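Local coordinates for alginase (Pseudoalteromonas, PDB 4Q8K), which probably cleaves alginate by beta-elimination as a calcium-containing polysaccharide lyase of family 18, at residues Phe208-Lys213 and Val357-Val362. Residues are numbered along the deposited sequence; the frame is centred on the assembly and turned at random.
Sequences FEATVK and VTMTNV
With CG anti to the backbone N in Phe208 (chi1 174°) and anti to the carbonyl carbon in Met359 (chi1 -69°), both side chains run on the apolar face of two paired strands. The methionine chain, extended beyond CG, brings SD to 3.9 Å from Phe208 CZ. Because the line from sulfur to ring centroid lies 87° off the ring normal, this Met-aromatic contact is made at the ring edge, and the two side chains cross at about a right angle. Ala210 CB adds a second touch on SD at 4.1 Å, while Val362 packs against both Phe208 and Ala210. Further along, CG1 of Val212 meets CG1 of Val357 at 3.7 Å.

Antiparallel pairing is established by two reciprocal pairs of backbone hydrogen bonds. Thr211 N donates to Thr360 O at 2.8 Å and Thr360 N to Thr211 O; Lys213 N donates to Thr358 O at 2.9 Å, and Thr358 N to Lys213 O. Val212 and Met359 form the non-hydrogen-bonded pair between them.

The opposite face is polar. Thr360 OG1, between its own N and carbonyl carbon, packs 3.4 Å from Thr211 CB. One water links this hydroxyl to Thr211 O, donating to the carbonyl at 2.8 Å; another joins Thr211 OG1 to Asn361 O.

Pairing resumes between Glu209 and Ser363, so two residues, Asn361 and Val362, lie opposite Ala210 alone. Together with the positive phi of Asn361, this count is that of a beta bulge, or a short break of the same kind, where the chain turns a corner at Asn361. Phe208 also meets Phe317 and Phe319 of the other sheet, placing the apolar face in the interior of the concanavalin-like beta sandwich (jelly roll) expected of this alginate lyase family.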
ATOM      1  N   PHE A 208       0.682   3.924 -12.201  1.00 22.84           N
ATOM      2  CA  PHE A 208      -0.469   3.265 -11.605  1.00 21.77           C
ATOM      3  C   PHE A 208      -1.449   4.345 -11.188  1.00 23.47           C
ATOM      4  O   PHE A 208      -1.063   5.332 -10.557  1.00 23.39           O
ATOM      5  CB  PHE A 208      -0.061   2.423 -10.388  1.00 21.89           C
ATOM      6  CG  PHE A 208      -1.230   1.819  -9.642  1.00 22.17           C
ATOM      7  CD1 PHE A 208      -1.736   0.591 -10.010  1.00 20.59           C
ATOM      8  CD2 PHE A 208      -1.812   2.482  -8.565  1.00 20.76           C
ATOM      9  CE1 PHE A 208      -2.811   0.021  -9.319  1.00 23.25           C
ATOM     10  CE2 PHE A 208      -2.881   1.936  -7.881  1.00 20.71           C
ATOM     11  CZ  PHE A 208      -3.382   0.697  -8.259  1.00 20.15           C
ATOM     12  N   GLU A 209      -2.708   4.174 -11.572  1.00 20.98           N
ATOM     13  CA  GLU A 209      -3.758   5.080 -11.149  1.00 22.99           C
ATOM     14  C   GLU A 209      -4.970   4.274 -10.722  1.00 24.69           C
ATOM     15  O   GLU A 209      -5.280   3.247 -11.324  1.00 24.99           O
ATOM     16  CB  GLU A 209      -4.135   6.060 -12.265  1.00 27.15           C
ATOM     17  CG  GLU A 209      -5.135   7.127 -11.818  1.00 29.61           C
ATOM     18  CD  GLU A 209      -5.132   8.368 -12.697  1.00 36.07           C
ATOM     19  OE1 GLU A 209      -4.477   8.363 -13.762  1.00 38.69           O
ATOM     20  OE2 GLU A 209      -5.786   9.359 -12.307  1.00 40.94           O
ATOM     21  N   ALA A 210      -5.638   4.742  -9.675  1.00 18.80           N
ATOM     22  CA  ALA A 210      -6.839   4.099  -9.184  1.00 20.52           C
ATOM     23  C   ALA A 210      -7.704   5.091  -8.418  1.00 20.80           C
ATOM     24  O   ALA A 210      -7.203   6.053  -7.822  1.00 22.01           O
ATOM     25  CB  ALA A 210      -6.477   2.915  -8.302  1.00 19.37           C
ATOM     26  N   THR A 211      -9.008   4.871  -8.484  1.00 21.38           N
ATOM     27  CA  THR A 211      -9.970   5.515  -7.609  1.00 20.37           C
ATOM     28  C   THR A 211     -10.095   4.604  -6.387  1.00 22.37           C
ATOM     29  O   THR A 211     -10.455   3.422  -6.506  1.00 21.74           O
ATOM     30  CB  THR A 211     -11.325   5.665  -8.323  1.00 24.17           C
ATOM     31  OG1 THR A 211     -11.185   6.595  -9.405  1.00 27.72           O
ATOM     32  CG2 THR A 211     -12.410   6.154  -7.378  1.00 24.64           C
ATOM     33  N   VAL A 212      -9.765   5.147  -5.219  1.00 22.51           N
ATOM     34  CA  VAL A 212      -9.621   4.343  -4.016  1.00 19.04           C
ATOM     35  C   VAL A 212     -10.616   4.727  -2.933  1.00 22.11           C
ATOM     36  O   VAL A 212     -10.607   5.857  -2.443  1.00 22.38           O
ATOM     37  CB  VAL A 212      -8.192   4.473  -3.414  1.00 20.80           C
ATOM     38  CG1 VAL A 212      -8.037   3.548  -2.206  1.00 19.93           C
ATOM     39  CG2 VAL A 212      -7.128   4.176  -4.452  1.00 18.73           C
ATOM     40  N   LYS A 213     -11.456   3.774  -2.545  1.00 22.72           N
ATOM     41  CA  LYS A 213     -12.359   3.976  -1.413  1.00 23.78           C
ATOM     42  C   LYS A 213     -11.831   3.174  -0.231  1.00 23.55           C
ATOM     43  O   LYS A 213     -11.423   2.025  -0.389  1.00 21.50           O
ATOM     44  CB  LYS A 213     -13.785   3.556  -1.779  1.00 27.52           C
ATOM     45  CG  LYS A 213     -14.801   3.679  -0.651  1.00 29.43           C
ATOM     46  CD  LYS A 213     -16.187   3.214  -1.106  1.00 32.07           C
ATOM     47  CE  LYS A 213     -17.177   3.187   0.056  1.00 38.27           C
ATOM     48  NZ  LYS A 213     -18.565   2.813  -0.358  1.00 47.78           N
ATOM     49  N   VAL A 357     -10.248  -1.956   1.220  1.00 20.87           N
ATOM     50  CA  VAL A 357      -9.823  -1.013   0.186  1.00 21.98           C
ATOM     51  C   VAL A 357     -10.438  -1.425  -1.159  1.00 23.37           C
ATOM     52  O   VAL A 357     -10.192  -2.525  -1.656  1.00 22.91           O
ATOM     53  CB  VAL A 357      -8.287  -0.919   0.080  1.00 20.61           C
ATOM     54  CG1 VAL A 357      -7.869  -0.011  -1.087  1.00 21.46           C
ATOM     55  CG2 VAL A 357      -7.693  -0.394   1.383  1.00 20.76           C
ATOM     56  N   THR A 358     -11.247  -0.539  -1.728  1.00 22.14           N
ATOM     57  CA  THR A 358     -11.921  -0.811  -2.992  1.00 21.52           C
ATOM     58  C   THR A 358     -11.306   0.053  -4.082  1.00 25.83           C
ATOM     59  O   THR A 358     -11.252   1.272  -3.951  1.00 23.66           O
ATOM     60  CB  THR A 358     -13.425  -0.501  -2.902  1.00 28.15           C
ATOM     61  OG1 THR A 358     -14.019  -1.295  -1.867  1.00 28.70           O
ATOM     62  CG2 THR A 358     -14.121  -0.814  -4.218  1.00 29.29           C
ATOM     63  N   MET A 359     -10.839  -0.578  -5.153  1.00 22.03           N
ATOM     64  CA  MET A 359     -10.207   0.173  -6.227  1.00 24.70           C
ATOM     65  C   MET A 359     -10.963   0.019  -7.533  1.00 25.69           C
ATOM     66  O   MET A 359     -11.266  -1.092  -7.952  1.00 26.70           O
ATOM     67  CB  MET A 359      -8.755  -0.271  -6.406  1.00 22.27           C
ATOM     68  CG  MET A 359      -7.867   0.118  -5.261  1.00 22.18           C
ATOM     69  SD  MET A 359      -6.134  -0.134  -5.616  1.00 21.37           S
ATOM     70  CE  MET A 359      -5.426   0.025  -3.977  1.00 23.57           C
ATOM     71  N   THR A 360     -11.272   1.155  -8.153  1.00 23.33           N
ATOM     72  CA  THR A 360     -11.982   1.212  -9.417  1.00 25.67           C
ATOM     73  C   THR A 360     -11.223   2.144 -10.362  1.00 29.07           C
ATOM     74  O   THR A 360     -10.254   2.803  -9.954  1.00 24.07           O
ATOM     75  CB  THR A 360     -13.406   1.757  -9.229  1.00 26.55           C
ATOM     76  OG1 THR A 360     -13.353   2.983  -8.488  1.00 25.85           O
ATOM     77  CG2 THR A 360     -14.286   0.742  -8.475  1.00 27.54           C
ATOM     78  N   ASN A 361     -11.664   2.205 -11.618  1.00 28.95           N
ATOM     79  CA  ASN A 361     -10.982   3.014 -12.627  1.00 28.98           C
ATOM     80  C   ASN A 361      -9.480   2.815 -12.531  1.00 27.43           C
ATOM     81  O   ASN A 361      -8.718   3.773 -12.405  1.00 26.47           O
ATOM     82  CB  ASN A 361     -11.301   4.495 -12.446  1.00 28.17           C
ATOM     83  CG  ASN A 361     -12.781   4.787 -12.503  1.00 32.99           C
ATOM     84  OD1 ASN A 361     -13.286   5.627 -11.754  1.00 37.71           O
ATOM     85  ND2 ASN A 361     -13.491   4.095 -13.387  1.00 34.38           N
ATOM     86  N   VAL A 362      -9.059   1.562 -12.579  1.00 23.56           N
ATOM     87  CA  VAL A 362      -7.664   1.229 -12.385  1.00 25.72           C
ATOM     88  C   VAL A 362      -6.920   1.171 -13.712  1.00 28.68           C
ATOM     89  O   VAL A 362      -7.430   0.630 -14.693  1.00 29.26           O
ATOM     90  CB  VAL A 362      -7.537  -0.123 -11.677  1.00 23.08           C
ATOM     91  CG1 VAL A 362      -6.079  -0.464 -11.418  1.00 24.57           C
ATOM     92  CG2 VAL A 362      -8.332  -0.094 -10.376  1.00 21.78           C
TER
HETATM   93  O   HOH W   1     -13.092   2.778  -5.730  1.00 27.49           O
HETATM   94  O   HOH W   2      -8.765   6.596 -11.182  1.00 34.58           O